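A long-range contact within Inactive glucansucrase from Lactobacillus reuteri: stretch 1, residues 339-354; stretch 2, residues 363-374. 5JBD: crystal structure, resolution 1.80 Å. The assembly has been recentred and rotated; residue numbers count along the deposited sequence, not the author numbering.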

# COMPACT_ATOMS: atom_id res chain seq x y z
N LEU A 339 2.96 -14.04 -11.37
CA LEU A 339 4.40 -14.01 -11.13
C LEU A 339 4.74 -13.78 -9.65
O LEU A 339 4.07 -13.01 -8.96
CB LEU A 339 5.08 -12.90 -11.94
CG LEU A 339 4.84 -12.89 -13.45
CD1 LEU A 339 5.71 -11.82 -14.08
CD2 LEU A 339 5.11 -14.25 -14.05
N TYR A 340 5.78 -14.46 -9.20
CA TYR A 340 6.38 -14.29 -7.88
C TYR A 340 7.30 -13.04 -7.87
O TYR A 340 8.07 -12.85 -8.81
CB TYR A 340 7.21 -15.56 -7.50
CG TYR A 340 8.17 -15.31 -6.37
CD1 TYR A 340 7.71 -15.16 -5.07
CD2 TYR A 340 9.55 -15.21 -6.59
CE1 TYR A 340 8.58 -14.88 -4.03
CE2 TYR A 340 10.43 -14.94 -5.55
CZ TYR A 340 9.93 -14.76 -4.27
OH TYR A 340 10.78 -14.47 -3.22
N MET A 341 7.25 -12.21 -6.82
CA MET A 341 8.16 -11.05 -6.73
C MET A 341 9.50 -11.44 -6.10
O MET A 341 9.56 -11.81 -4.92
CB MET A 341 7.54 -9.89 -5.92
CG MET A 341 8.31 -8.59 -6.03
SD MET A 341 7.42 -7.13 -5.44
CE MET A 341 8.13 -6.92 -3.80
N ASP A 342 10.57 -11.37 -6.88
CA ASP A 342 11.91 -11.77 -6.42
C ASP A 342 12.57 -10.66 -5.60
O ASP A 342 13.52 -10.00 -6.05
CB ASP A 342 12.78 -12.20 -7.62
CG ASP A 342 14.12 -12.79 -7.22
OD1 ASP A 342 14.34 -13.20 -6.05
OD2 ASP A 342 14.98 -12.88 -8.11
N SER A 343 12.07 -10.47 -4.38
CA SER A 343 12.61 -9.45 -3.49
C SER A 343 14.06 -9.72 -3.10
O SER A 343 14.82 -8.78 -2.84
CB SER A 343 11.72 -9.28 -2.23
OG SER A 343 11.76 -10.41 -1.39
N GLY A 344 14.44 -11.00 -3.05
CA GLY A 344 15.81 -11.41 -2.80
C GLY A 344 16.81 -10.71 -3.70
O GLY A 344 17.85 -10.26 -3.24
N GLU A 345 16.47 -10.60 -4.99
CA GLU A 345 17.32 -9.93 -5.96
C GLU A 345 17.51 -8.46 -5.64
O GLU A 345 18.61 -7.92 -5.78
CB GLU A 345 16.78 -10.10 -7.40
CG GLU A 345 17.53 -9.35 -8.50
CD GLU A 345 18.92 -9.92 -8.81
OE1 GLU A 345 19.22 -11.04 -8.39
OE2 GLU A 345 19.72 -9.22 -9.48
N PHE A 346 16.42 -7.80 -5.22
CA PHE A 346 16.50 -6.40 -4.80
C PHE A 346 17.47 -6.18 -3.63
O PHE A 346 18.34 -5.30 -3.69
CB PHE A 346 15.11 -5.85 -4.45
CG PHE A 346 15.15 -4.58 -3.65
CD1 PHE A 346 15.42 -3.36 -4.28
CD2 PHE A 346 14.95 -4.60 -2.28
CE1 PHE A 346 15.47 -2.18 -3.54
CE2 PHE A 346 15.01 -3.42 -1.53
CZ PHE A 346 15.28 -2.22 -2.16
N TYR A 347 17.33 -6.99 -2.57
CA TYR A 347 18.21 -6.87 -1.42
C TYR A 347 19.66 -7.18 -1.79
O TYR A 347 20.58 -6.51 -1.33
CB TYR A 347 17.73 -7.70 -0.22
CG TYR A 347 16.45 -7.14 0.35
CD1 TYR A 347 16.43 -5.90 1.00
CD2 TYR A 347 15.23 -7.82 0.19
CE1 TYR A 347 15.23 -5.36 1.49
CE2 TYR A 347 14.04 -7.30 0.68
CZ TYR A 347 14.05 -6.07 1.32
OH TYR A 347 12.86 -5.57 1.80
N THR A 348 19.87 -8.16 -2.67
CA THR A 348 21.21 -8.49 -3.15
C THR A 348 21.83 -7.32 -3.92
O THR A 348 22.99 -6.94 -3.66
CB THR A 348 21.18 -9.78 -3.99
OG1 THR A 348 20.81 -10.88 -3.15
CG2 THR A 348 22.54 -10.06 -4.62
N LEU A 349 21.09 -6.77 -4.86
CA LEU A 349 21.55 -5.60 -5.59
C LEU A 349 21.96 -4.47 -4.63
O LEU A 349 23.04 -3.90 -4.78
CB LEU A 349 20.49 -5.10 -6.56
CG LEU A 349 20.24 -5.98 -7.79
CD1 LEU A 349 18.93 -5.59 -8.47
CD2 LEU A 349 21.39 -5.88 -8.79
N GLU A 350 21.12 -4.18 -3.64
CA GLU A 350 21.42 -3.11 -2.67
C GLU A 350 22.59 -3.45 -1.74
O GLU A 350 23.44 -2.58 -1.47
CB GLU A 350 20.17 -2.71 -1.87
CG GLU A 350 19.06 -2.11 -2.75
CD GLU A 350 18.32 -0.92 -2.14
OE1 GLU A 350 18.12 -0.89 -0.90
OE2 GLU A 350 17.91 -0.02 -2.92
N ASN A 351 22.66 -4.70 -1.26
CA ASN A 351 23.72 -5.08 -0.35
C ASN A 351 25.07 -5.19 -1.06
O ASN A 351 26.10 -4.96 -0.44
CB ASN A 351 23.44 -6.41 0.39
CG ASN A 351 22.20 -6.38 1.30
OD1 ASN A 351 21.66 -7.43 1.73
ND2 ASN A 351 21.77 -5.20 1.61
N VAL A 352 25.08 -5.54 -2.35
CA VAL A 352 26.33 -5.74 -3.10
C VAL A 352 26.82 -4.45 -3.76
O VAL A 352 28.01 -4.15 -3.70
CB VAL A 352 26.18 -6.84 -4.18
CG1 VAL A 352 27.40 -6.93 -5.09
CG2 VAL A 352 25.94 -8.19 -3.52
N LEU A 353 25.91 -3.72 -4.39
CA LEU A 353 26.24 -2.55 -5.19
C LEU A 353 25.87 -1.20 -4.57
O LEU A 353 26.52 -0.20 -4.85
CB LEU A 353 25.57 -2.67 -6.57
CG LEU A 353 26.00 -3.86 -7.44
CD1 LEU A 353 25.10 -3.99 -8.66
CD2 LEU A 353 27.45 -3.72 -7.86
N GLY A 354 24.82 -1.17 -3.76
CA GLY A 354 24.21 0.07 -3.32
C GLY A 354 24.69 0.72 -2.03
O GLY A 354 24.45 1.92 -1.81
N GLY A 363 29.95 -11.84 -6.03
CA GLY A 363 29.39 -13.16 -6.35
C GLY A 363 27.97 -13.43 -5.87
O GLY A 363 27.31 -14.35 -6.37
N ASN A 364 27.51 -12.67 -4.88
CA ASN A 364 26.11 -12.77 -4.43
C ASN A 364 25.10 -12.49 -5.55
O ASN A 364 24.01 -13.02 -5.52
CB ASN A 364 25.83 -11.86 -3.24
CG ASN A 364 26.46 -12.35 -1.95
OD1 ASN A 364 27.37 -13.17 -1.95
ND2 ASN A 364 25.99 -11.82 -0.82
N LEU A 365 25.46 -11.69 -6.55
CA LEU A 365 24.59 -11.46 -7.72
C LEU A 365 24.29 -12.75 -8.52
O LEU A 365 23.28 -12.84 -9.22
CB LEU A 365 25.20 -10.41 -8.65
CG LEU A 365 25.39 -9.01 -8.07
CD1 LEU A 365 26.36 -8.18 -8.89
CD2 LEU A 365 24.05 -8.29 -7.95
N ILE A 366 25.18 -13.73 -8.41
CA ILE A 366 25.04 -14.99 -9.10
C ILE A 366 24.06 -15.90 -8.38
O ILE A 366 23.20 -16.52 -9.01
CB ILE A 366 26.41 -15.72 -9.23
CG1 ILE A 366 27.44 -14.84 -9.95
CG2 ILE A 366 26.24 -17.03 -9.99
CD1 ILE A 366 28.87 -15.34 -9.91
N THR A 367 24.18 -15.96 -7.05
CA THR A 367 23.49 -16.98 -6.25
C THR A 367 22.28 -16.51 -5.43
O THR A 367 21.40 -17.32 -5.13
CB THR A 367 24.48 -17.59 -5.25
OG1 THR A 367 25.03 -16.55 -4.44
CG2 THR A 367 25.63 -18.28 -5.97
N ASN A 368 22.23 -15.23 -5.05
CA ASN A 368 21.27 -14.77 -4.02
C ASN A 368 20.04 -14.11 -4.66
O ASN A 368 19.81 -12.90 -4.57
CB ASN A 368 21.98 -13.91 -2.97
CG ASN A 368 23.03 -14.70 -2.18
OD1 ASN A 368 23.24 -15.90 -2.41
ND2 ASN A 368 23.67 -14.04 -1.24
N SER A 369 19.28 -14.97 -5.33
CA SER A 369 18.05 -14.65 -6.04
C SER A 369 17.23 -15.91 -6.09
O SER A 369 17.76 -17.00 -5.85
CB SER A 369 18.38 -14.16 -7.45
OG SER A 369 17.31 -14.25 -8.34
N ILE A 370 15.94 -15.81 -6.41
CA ILE A 370 15.12 -17.01 -6.66
C ILE A 370 15.66 -17.84 -7.85
O ILE A 370 15.37 -19.03 -7.94
CB ILE A 370 13.61 -16.66 -6.84
CG1 ILE A 370 12.72 -17.87 -6.53
CG2 ILE A 370 13.32 -16.06 -8.22
CD1 ILE A 370 12.69 -18.26 -5.07
N VAL A 371 16.45 -17.23 -8.75
CA VAL A 371 17.18 -17.94 -9.81
C VAL A 371 18.71 -17.85 -9.65
O VAL A 371 19.28 -16.75 -9.57
CB VAL A 371 16.81 -17.37 -11.20
CG1 VAL A 371 17.31 -18.28 -12.32
CG2 VAL A 371 15.29 -17.14 -11.31
N ASN A 372 19.38 -19.01 -9.65
CA ASN A 372 20.84 -19.09 -9.71
C ASN A 372 21.25 -18.87 -11.16
O ASN A 372 20.74 -19.56 -12.04
CB ASN A 372 21.33 -20.45 -9.20
CG ASN A 372 22.84 -20.58 -9.26
OD1 ASN A 372 23.43 -20.59 -10.34
ND2 ASN A 372 23.47 -20.69 -8.11
N ARG A 373 22.13 -17.91 -11.41
CA ARG A 373 22.47 -17.53 -12.78
C ARG A 373 23.95 -17.80 -13.13
O ARG A 373 24.50 -17.18 -14.02
CB ARG A 373 22.08 -16.07 -13.05
CG ARG A 373 20.58 -15.83 -12.99
CD ARG A 373 20.19 -14.38 -13.32
NE ARG A 373 18.73 -14.24 -13.40
CZ ARG A 373 17.92 -13.99 -12.37
NH1 ARG A 373 18.39 -13.81 -11.14
NH2 ARG A 373 16.61 -13.93 -12.57
N GLN A 374 24.57 -18.74 -12.42
CA GLN A 374 25.94 -19.15 -12.74
C GLN A 374 26.02 -19.61 -14.20
O GLN A 374 26.88 -19.17 -14.94
CB GLN A 374 26.42 -20.27 -11.82
CG GLN A 374 27.91 -20.59 -11.97
CD GLN A 374 28.77 -19.67 -11.16
OE1 GLN A 374 28.63 -19.59 -9.94
NE2 GLN A 374 29.71 -18.98 -11.83
O HOH W 1 14.90 -12.47 -10.77
O HOH W 2 21.47 -11.12 -10.37
O HOH W 3 22.30 -11.38 -1.12

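The helix that begins at Ser343 lies against the short helix and following loop of the second stretch, with CA atoms nearest at Glu345 and Ser369 (4.8 Å CA to CA); together the two bury 551 Å². The main bump is Leu365. Its CA-to-CB bond points sideways, but its m,t side chain reaches into the hollow lined by Thr348, Leu349, Val352 and Leu353, bringing its CD2 to 3.7 Å from Leu349 CD2 and its CD1 to 4.1 Å from Val352 CG1. Beside this knob, Val352 CG2 packs 3.7 Å from Asn364 CB, and Thr348 CG2 rests 3.4 Å from Asn364 O. Where the short helix ends, Asn368 leaves helical geometry and its carbonyl turns to the long helix: Thr348 OG1 lies 2.7 Å from Asn368 O and 3.0 Å from Gly344 O, two acceptors for one proton. Water 3 bridges Thr348 OG1 and Asn368 ND2.

At the other end Asp342 grips the loop with both carboxylate oxygens: Ile370 N donates to Asp342 OD1 (3.1 Å) and Ser369 OG to Asp342 OD2 (2.7 Å). Ile370 CB meets Tyr340 CE2 obliquely at 3.8 Å. Between these regions, Glu345 OE1 makes a long salt bridge to Arg373 NH1 (4.0 Å), while Arg373 NH1 also donates to Ser369 OG (3.0 Å) within its own stretch, so the hydroxyl that reaches Asp342 is also held by the arginine.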